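Local coordinates for protein beta-mannosidase (Trichoderma harzianum, PDB 4CVU) that probably hydrolyses terminal, non-reducing beta-D-mannose units of oligosaccharides, as a fungal beta-mannosidase of glycoside hydrolase family 2, at residues Glu686-Arg691 with Ile741-Trp746; Leu753-Thr758 with Thr801-Ala806. All blocks are in the same frame, centred on the assembly; numbering follows the deposited sequence.

Contact 1. Residues Glu686-Arg691 with Ile741-Trp746; sequences EIQFYR and IASAFW
I741 and R691 reach toward each other tip to tip: CD1 of I741 comes to 3.8 Å from R691 NH1, and its CG1 sits above one guanidinium face, offset toward the rim. The polar end of that arginine is held elsewhere, NH1 donating to the carbonyls of E738 and T736. S743 OG lies 3.5 Å from Q688 CB, but its link to the helix runs through two waters, one leading to Q688 OE1 and the other to the main-chain O of Q688. Q688 CG lies between its backbone N and carbonyl carbon, and the chain is extended beyond it. A744 O takes a hydrogen bond from Q688 NE2 (2.8 Å, 159° at the hydrogen), the donor standing above the carbonyl plane, while a third water joins A744 N to Q688 OE1. Both ends of the amide are thus fixed. F745 and Q688 also meet tip to tip, NE2 standing 3.8 Å above the centre of one ring face, the two planes 48° apart. The rim of the ring meets the helix backbone, F745 CZ lying 3.6 Å from Q688 O and F689 CA approaching CE2 in the ring plane. An alanine in place of Q688 would probably leave A744 O without its amide donor, remove the amide from over the F745 ring and take one partner from each of the two waters at OE1. Helix segment 686-691 runs at 107° to strand segment 741-746, an interface consistent with the catalytic barrel meeting an Ig-like domain in family 2 glycosidases.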
ATOM      1  N   GLU A 686      22.908   8.951  27.595  1.00 36.87           N
ATOM      2  CA  GLU A 686      23.533  10.223  27.349  1.00 36.63           C
ATOM      3  C   GLU A 686      22.879  11.327  28.149  1.00 35.38           C
ATOM      4  O   GLU A 686      23.561  12.123  28.754  1.00 34.30           O
ATOM      5  CB  GLU A 686      23.581  10.569  25.855  1.00 35.18           C
ATOM      6  CG  GLU A 686      24.562   9.711  25.087  1.00 35.13           C
ATOM      7  CD  GLU A 686      24.792  10.162  23.670  1.00 35.08           C
ATOM      8  OE1 GLU A 686      24.983  11.343  23.415  1.00 34.23           O
ATOM      9  OE2 GLU A 686      24.831   9.303  22.791  1.00 38.43           O
ATOM     10  N   ILE A 687      21.545  11.401  28.152  1.00 35.15           N
ATOM     11  CA  ILE A 687      20.898  12.484  28.849  1.00 34.98           C
ATOM     12  C   ILE A 687      21.237  12.559  30.349  1.00 36.19           C
ATOM     13  O   ILE A 687      21.418  13.644  30.888  1.00 36.98           O
ATOM     14  CB  ILE A 687      19.367  12.406  28.734  1.00 34.88           C
ATOM     15  CG1 ILE A 687      18.955  12.683  27.282  1.00 34.50           C
ATOM     16  CG2 ILE A 687      18.789  13.447  29.691  1.00 35.33           C
ATOM     17  CD1 ILE A 687      17.487  12.416  26.961  1.00 35.03           C
ATOM     18  N   GLN A 688      21.239  11.417  31.032  1.00 38.35           N
ATOM     19  CA  GLN A 688      21.539  11.406  32.461  1.00 40.24           C
ATOM     20  C   GLN A 688      23.000  11.836  32.698  1.00 40.02           C
ATOM     21  O   GLN A 688      23.310  12.472  33.684  1.00 41.47           O
ATOM     22  CB  GLN A 688      21.276  10.034  33.071  1.00 41.22           C
ATOM     23  CG  GLN A 688      22.187   8.904  32.607  1.00 40.86           C
ATOM     24  CD  GLN A 688      21.867   7.572  33.275  1.00 42.09           C
ATOM     25  OE1 GLN A 688      20.701   7.212  33.496  1.00 40.25           O
ATOM     26  NE2 GLN A 688      22.923   6.826  33.616  1.00 42.80           N
ATOM     27  N   PHE A 689      23.882  11.502  31.773  1.00 39.48           N
ATOM     28  CA  PHE A 689      25.299  11.936  31.861  1.00 39.33           C
ATOM     29  C   PHE A 689      25.460  13.459  31.629  1.00 38.71           C
ATOM     30  O   PHE A 689      26.185  14.140  32.349  1.00 37.48           O
ATOM     31  CB  PHE A 689      26.136  11.136  30.859  1.00 40.65           C
ATOM     32  CG  PHE A 689      27.499  11.691  30.620  1.00 39.64           C
ATOM     33  CD1 PHE A 689      28.564  11.299  31.390  1.00 40.36           C
ATOM     34  CD2 PHE A 689      27.705  12.610  29.608  1.00 41.18           C
ATOM     35  CE1 PHE A 689      29.807  11.807  31.170  1.00 41.64           C
ATOM     36  CE2 PHE A 689      28.958  13.152  29.390  1.00 41.30           C
ATOM     37  CZ  PHE A 689      30.008  12.743  30.169  1.00 41.64           C
ATOM     38  N   TYR A 690      24.742  13.991  30.647  1.00 36.84           N
ATOM     39  CA  TYR A 690      24.737  15.443  30.412  1.00 37.35           C
ATOM     40  C   TYR A 690      24.159  16.204  31.622  1.00 37.38           C
ATOM     41  O   TYR A 690      24.732  17.202  32.070  1.00 37.33           O
ATOM     42  CB  TYR A 690      23.967  15.828  29.134  1.00 35.56           C
ATOM     43  CG  TYR A 690      24.544  15.272  27.854  1.00 35.43           C
ATOM     44  CD1 TYR A 690      25.924  15.249  27.629  1.00 35.27           C
ATOM     45  CD2 TYR A 690      23.697  14.705  26.867  1.00 35.32           C
ATOM     46  CE1 TYR A 690      26.446  14.688  26.471  1.00 35.95           C
ATOM     47  CE2 TYR A 690      24.221  14.155  25.714  1.00 34.65           C
ATOM     48  CZ  TYR A 690      25.588  14.143  25.511  1.00 35.05           C
ATOM     49  OH  TYR A 690      26.126  13.591  24.332  1.00 34.51           O
ATOM     50  N   ARG A 691      23.035  15.715  32.150  1.00 36.76           N
ATOM     51  CA  ARG A 691      22.392  16.374  33.275  1.00 36.91           C
ATOM     52  C   ARG A 691      23.186  16.386  34.563  1.00 37.41           C
ATOM     53  O   ARG A 691      23.200  17.381  35.236  1.00 36.72           O
ATOM     54  CB  ARG A 691      21.079  15.750  33.579  1.00 36.08           C
ATOM     55  CG  ARG A 691      20.058  16.064  32.495  1.00 35.44           C
ATOM     56  CD  ARG A 691      18.699  15.679  33.011  1.00 36.40           C
ATOM     57  NE  ARG A 691      18.236  16.529  34.118  1.00 37.12           N
ATOM     58  CZ  ARG A 691      17.006  16.449  34.633  1.00 37.87           C
ATOM     59  NH1 ARG A 691      16.126  15.572  34.130  1.00 37.23           N
ATOM     60  NH2 ARG A 691      16.630  17.264  35.614  1.00 38.20           N
ATOM     61  N   ILE A 741      15.572  13.347  39.146  1.00 41.45           N
ATOM     62  CA  ILE A 741      15.774  11.976  38.687  1.00 41.09           C
ATOM     63  C   ILE A 741      16.886  11.308  39.479  1.00 41.72           C
ATOM     64  O   ILE A 741      17.804  11.966  39.962  1.00 41.87           O
ATOM     65  CB  ILE A 741      16.091  11.916  37.158  1.00 40.52           C
ATOM     66  CG1 ILE A 741      17.385  12.693  36.831  1.00 40.59           C
ATOM     67  CG2 ILE A 741      14.918  12.485  36.354  1.00 40.08           C
ATOM     68  CD1 ILE A 741      17.924  12.437  35.431  1.00 39.44           C
ATOM     69  N   ALA A 742      16.754   9.997  39.631  1.00 43.94           N
ATOM     70  CA  ALA A 742      17.800   9.108  40.147  1.00 45.28           C
ATOM     71  C   ALA A 742      18.325   8.301  38.979  1.00 45.32           C
ATOM     72  O   ALA A 742      17.546   7.671  38.262  1.00 47.30           O
ATOM     73  CB  ALA A 742      17.228   8.172  41.208  1.00 44.87           C
ATOM     74  N   SER A 743      19.632   8.300  38.796  1.00 45.24           N
ATOM     75  CA  SER A 743      20.232   7.785  37.585  1.00 44.89           C
ATOM     76  C   SER A 743      21.308   6.763  37.926  1.00 46.82           C
ATOM     77  O   SER A 743      22.114   7.008  38.826  1.00 46.24           O
ATOM     78  CB  SER A 743      20.840   8.935  36.773  1.00 43.88           C
ATOM     79  OG  SER A 743      19.848   9.850  36.293  1.00 43.39           O
ATOM     80  N   ALA A 744      21.321   5.638  37.196  1.00 46.16           N
ATOM     81  CA  ALA A 744      22.278   4.553  37.435  1.00 47.45           C
ATOM     82  C   ALA A 744      23.381   4.590  36.407  1.00 45.00           C
ATOM     83  O   ALA A 744      23.115   4.492  35.224  1.00 46.65           O
ATOM     84  CB  ALA A 744      21.583   3.197  37.384  1.00 46.40           C
ATOM     85  N   PHE A 745      24.612   4.703  36.878  1.00 46.07           N
ATOM     86  CA  PHE A 745      25.805   4.752  36.030  1.00 47.55           C
ATOM     87  C   PHE A 745      26.587   3.466  36.228  1.00 50.29           C
ATOM     88  O   PHE A 745      27.040   3.177  37.350  1.00 49.53           O
ATOM     89  CB  PHE A 745      26.700   5.934  36.418  1.00 46.10           C
ATOM     90  CG  PHE A 745      26.153   7.272  36.013  1.00 45.79           C
ATOM     91  CD1 PHE A 745      25.235   7.936  36.807  1.00 46.77           C
ATOM     92  CD2 PHE A 745      26.573   7.876  34.850  1.00 46.20           C
ATOM     93  CE1 PHE A 745      24.730   9.178  36.445  1.00 47.38           C
ATOM     94  CE2 PHE A 745      26.078   9.118  34.470  1.00 45.90           C
ATOM     95  CZ  PHE A 745      25.158   9.773  35.267  1.00 47.11           C
ATOM     96  N   TRP A 746      26.761   2.703  35.159  1.00 50.45           N
ATOM     97  CA  TRP A 746      27.441   1.417  35.260  1.00 53.59           C
ATOM     98  C   TRP A 746      28.761   1.448  34.513  1.00 55.20           C
ATOM     99  O   TRP A 746      28.790   1.543  33.287  1.00 53.96           O
ATOM    100  CB  TRP A 746      26.552   0.300  34.716  1.00 56.05           C
ATOM    101  CG  TRP A 746      27.131  -1.109  34.904  1.00 60.98           C
ATOM    102  CD1 TRP A 746      27.968  -1.546  35.912  1.00 60.70           C
ATOM    103  CD2 TRP A 746      26.873  -2.247  34.078  1.00 64.08           C
ATOM    104  NE1 TRP A 746      28.252  -2.876  35.743  1.00 64.79           N
ATOM    105  CE2 TRP A 746      27.592  -3.335  34.631  1.00 65.28           C
ATOM    106  CE3 TRP A 746      26.108  -2.454  32.916  1.00 64.51           C
ATOM    107  CZ2 TRP A 746      27.571  -4.618  34.054  1.00 68.16           C
ATOM    108  CZ3 TRP A 746      26.086  -3.727  32.342  1.00 64.84           C
ATOM    109  CH2 TRP A 746      26.815  -4.791  32.911  1.00 66.68           C
TER
HETATM  110  O   HOH W   1      19.682   5.032  34.801  1.00 39.28           O
HETATM  111  O   HOH W   2      18.401   8.464  34.730  1.00 39.43           O
HETATM  112  O   HOH W   3      21.983  12.181  36.223  1.00 48.25           O

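Contact 2. Residues Leu753-Thr758 with Thr801-Ala806; sequences LEIWVT and TQIITA
L753 and A806 open the pairing with two reciprocal backbone bonds, L753 N to A806 O at 2.7 Å and A806 N to L753 O at 2.8 Å. V757 and T801 repeat this exchange at the other end, where V757 O also accepts from the hydroxyl of T800. Between them I755 N donates to I804 O (3.0 Å), but I755 O receives two donors, I803 N at 2.9 Å, nearly along the C=O axis, and I804 N at a longer 3.3 Å. The extra residue is absorbed at I803, whose psi of -22° departs from the extended values around it. I803 CD1 packs 3.8 Å from V757 CG2. On the face carrying E754 and W756, W756 NE1 donates to E754 OE1 (3.0 Å), which lies in the ring plane and is met on its anti side but out of the carboxylate plane. R692 adds a long, weak ion pair to OE1, and a bound sodium ion lies near this carboxylate. Q802 CG, anti to the backbone N (chi1 -163°), lies over NE1 and CE2 of the indole; its CB makes a CH-pi contact 3.6 Å from the six-membered ring centroid. L753, I755 and V757 point the other way, onto L822, L771 and V769. A classic beta bulge is combined here with the two-sheet core of an Ig-like beta-sandwich.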
ATOM      1  N   LEU A 753      28.870   0.192  40.104  1.00 52.77           N
ATOM      2  CA  LEU A 753      27.607   0.922  39.980  1.00 52.24           C
ATOM      3  C   LEU A 753      27.654   2.212  40.825  1.00 51.71           C
ATOM      4  O   LEU A 753      28.135   2.195  41.967  1.00 52.34           O
ATOM      5  CB  LEU A 753      26.425   0.040  40.404  1.00 51.35           C
ATOM      6  CG  LEU A 753      25.035   0.653  40.596  1.00 50.45           C
ATOM      7  CD1 LEU A 753      24.435   1.158  39.298  1.00 48.61           C
ATOM      8  CD2 LEU A 753      24.103  -0.366  41.256  1.00 50.16           C
ATOM      9  N   GLU A 754      27.189   3.319  40.231  1.00 48.93           N
ATOM     10  CA  GLU A 754      26.962   4.580  40.947  1.00 49.19           C
ATOM     11  C   GLU A 754      25.546   5.022  40.691  1.00 48.11           C
ATOM     12  O   GLU A 754      25.063   4.872  39.582  1.00 45.39           O
ATOM     13  CB  GLU A 754      27.898   5.675  40.473  1.00 50.42           C
ATOM     14  CG  GLU A 754      29.368   5.338  40.691  1.00 53.15           C
ATOM     15  CD  GLU A 754      30.308   6.463  40.295  1.00 54.04           C
ATOM     16  OE1 GLU A 754      29.860   7.463  39.714  1.00 51.73           O
ATOM     17  OE2 GLU A 754      31.526   6.345  40.568  1.00 59.03           O
ATOM     18  N   ILE A 755      24.874   5.526  41.728  1.00 47.45           N
ATOM     19  CA  ILE A 755      23.577   6.169  41.561  1.00 46.11           C
ATOM     20  C   ILE A 755      23.674   7.620  42.020  1.00 46.88           C
ATOM     21  O   ILE A 755      24.116   7.916  43.133  1.00 47.52           O
ATOM     22  CB  ILE A 755      22.450   5.447  42.307  1.00 46.62           C
ATOM     23  CG1 ILE A 755      22.367   4.010  41.793  1.00 47.12           C
ATOM     24  CG2 ILE A 755      21.126   6.153  42.038  1.00 46.43           C
ATOM     25  CD1 ILE A 755      21.778   3.056  42.764  1.00 48.83           C
ATOM     26  N   TRP A 756      23.270   8.518  41.134  1.00 45.13           N
ATOM     27  CA  TRP A 756      23.277   9.948  41.397  1.00 43.72           C
ATOM     28  C   TRP A 756      21.877  10.479  41.296  1.00 44.69           C
ATOM     29  O   TRP A 756      21.084   9.988  40.473  1.00 45.84           O
ATOM     30  CB  TRP A 756      24.113  10.656  40.344  1.00 43.37           C
ATOM     31  CG  TRP A 756      25.558  10.316  40.360  1.00 42.53           C
ATOM     32  CD1 TRP A 756      26.123   9.141  40.024  1.00 42.78           C
ATOM     33  CD2 TRP A 756      26.622  11.200  40.692  1.00 43.30           C
ATOM     34  NE1 TRP A 756      27.496   9.229  40.122  1.00 44.04           N
ATOM     35  CE2 TRP A 756      27.824  10.493  40.523  1.00 43.73           C
ATOM     36  CE3 TRP A 756      26.678  12.546  41.071  1.00 44.14           C
ATOM     37  CZ2 TRP A 756      29.075  11.070  40.756  1.00 45.33           C
ATOM     38  CZ3 TRP A 756      27.919  13.119  41.313  1.00 45.46           C
ATOM     39  CH2 TRP A 756      29.105  12.378  41.159  1.00 45.05           C
ATOM     40  N   VAL A 757      21.577  11.484  42.117  1.00 45.57           N
ATOM     41  CA  VAL A 757      20.328  12.221  42.020  1.00 46.09           C
ATOM     42  C   VAL A 757      20.607  13.624  41.445  1.00 46.31           C
ATOM     43  O   VAL A 757      21.480  14.366  41.953  1.00 46.53           O
ATOM     44  CB  VAL A 757      19.620  12.339  43.375  1.00 46.54           C
ATOM     45  CG1 VAL A 757      18.432  13.285  43.289  1.00 46.12           C
ATOM     46  CG2 VAL A 757      19.166  10.970  43.883  1.00 47.84           C
ATOM     47  N   THR A 758      19.826  14.002  40.430  1.00 44.14           N
ATOM     48  CA  THR A 758      20.045  15.255  39.702  1.00 44.30           C
ATOM     49  C   THR A 758      18.749  16.029  39.622  1.00 44.11           C
ATOM     50  O   THR A 758      17.712  15.443  39.365  1.00 44.54           O
ATOM     51  CB  THR A 758      20.571  14.977  38.267  1.00 43.75           C
ATOM     52  OG1 THR A 758      21.829  14.295  38.326  1.00 43.70           O
ATOM     53  CG2 THR A 758      20.773  16.269  37.507  1.00 45.82           C
ATOM     54  N   THR A 801      23.959  14.991  43.085  1.00 49.15           N
ATOM     55  CA  THR A 801      24.639  14.430  44.274  1.00 49.49           C
ATOM     56  C   THR A 801      24.768  12.921  44.166  1.00 49.62           C
ATOM     57  O   THR A 801      23.830  12.252  43.752  1.00 48.10           O
ATOM     58  CB  THR A 801      23.877  14.819  45.576  1.00 51.10           C
ATOM     59  OG1 THR A 801      24.579  14.358  46.724  1.00 53.26           O
ATOM     60  CG2 THR A 801      22.485  14.249  45.607  1.00 49.73           C
ATOM     61  N   GLN A 802      25.923  12.377  44.539  1.00 50.26           N
ATOM     62  CA  GLN A 802      26.120  10.932  44.504  1.00 51.16           C
ATOM     63  C   GLN A 802      25.578  10.255  45.777  1.00 52.62           C
ATOM     64  O   GLN A 802      25.978  10.606  46.880  1.00 53.56           O
ATOM     65  CB  GLN A 802      27.589  10.586  44.302  1.00 53.36           C
ATOM     66  CG  GLN A 802      27.784   9.138  43.841  1.00 56.36           C
ATOM     67  CD  GLN A 802      29.232   8.731  43.730  1.00 55.69           C
ATOM     68  OE1 GLN A 802      30.104   9.555  43.649  1.00 58.98           O
ATOM     69  NE2 GLN A 802      29.478   7.456  43.715  1.00 61.28           N
ATOM     70  N   ILE A 803      24.671   9.287  45.611  1.00 53.22           N
ATOM     71  CA  ILE A 803      23.989   8.660  46.755  1.00 54.32           C
ATOM     72  C   ILE A 803      24.376   7.197  47.000  1.00 54.82           C
ATOM     73  O   ILE A 803      24.202   6.704  48.090  1.00 53.44           O
ATOM     74  CB  ILE A 803      22.444   8.771  46.656  1.00 53.94           C
ATOM     75  CG1 ILE A 803      21.884   8.071  45.413  1.00 52.24           C
ATOM     76  CG2 ILE A 803      22.019  10.220  46.660  1.00 54.39           C
ATOM     77  CD1 ILE A 803      20.398   7.763  45.531  1.00 51.82           C
ATOM     78  N   ILE A 804      24.882   6.509  45.979  1.00 53.28           N
ATOM     79  CA  ILE A 804      25.294   5.113  46.109  1.00 53.93           C
ATOM     80  C   ILE A 804      26.554   4.873  45.282  1.00 53.89           C
ATOM     81  O   ILE A 804      26.678   5.359  44.159  1.00 51.54           O
ATOM     82  CB  ILE A 804      24.200   4.134  45.596  1.00 53.10           C
ATOM     83  CG1 ILE A 804      22.977   4.076  46.534  1.00 55.89           C
ATOM     84  CG2 ILE A 804      24.776   2.741  45.396  1.00 54.35           C
ATOM     85  CD1 ILE A 804      23.240   3.440  47.892  1.00 53.90           C
ATOM     86  N   THR A 805      27.489   4.130  45.843  1.00 54.00           N
ATOM     87  CA  THR A 805      28.524   3.515  45.048  1.00 56.35           C
ATOM     88  C   THR A 805      28.673   2.065  45.483  1.00 61.13           C
ATOM     89  O   THR A 805      28.623   1.779  46.680  1.00 59.98           O
ATOM     90  CB  THR A 805      29.863   4.255  45.154  1.00 61.03           C
ATOM     91  OG1 THR A 805      30.751   3.768  44.141  1.00 65.23           O
ATOM     92  CG2 THR A 805      30.509   4.087  46.521  1.00 62.31           C
ATOM     93  N   ALA A 806      28.834   1.155  44.515  1.00 60.28           N
ATOM     94  CA  ALA A 806      28.948  -0.278  44.810  1.00 57.84           C
ATOM     95  C   ALA A 806      29.663  -1.057  43.723  1.00 58.31           C
ATOM     96  O   ALA A 806      29.287  -0.986  42.548  1.00 56.27           O
ATOM     97  CB  ALA A 806      27.572  -0.861  45.005  1.00 57.65           C
TER

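How the contacts relate
Strand 741-746 of contact 1 and both strands of contact 2 belong to one antiparallel sheet, with strand 752-759 in the middle; the contact centres are about 10 Å apart. The strands of the two contacts are joined directly by backbone bonds, F745 N to E754 O at 2.7 Å and S743 N to W756 O at 2.8 Å. R692, next after the helix segment of contact 1, makes cation-pi contacts with both F745 and W756, whose rings also meet, so the helix end touches both contacts. A bound sodium ion lies about 3 Å from the side chain of E754 and about 6 Å from that of F745. A cadmium ion lies about 5 Å from the T805 side chain.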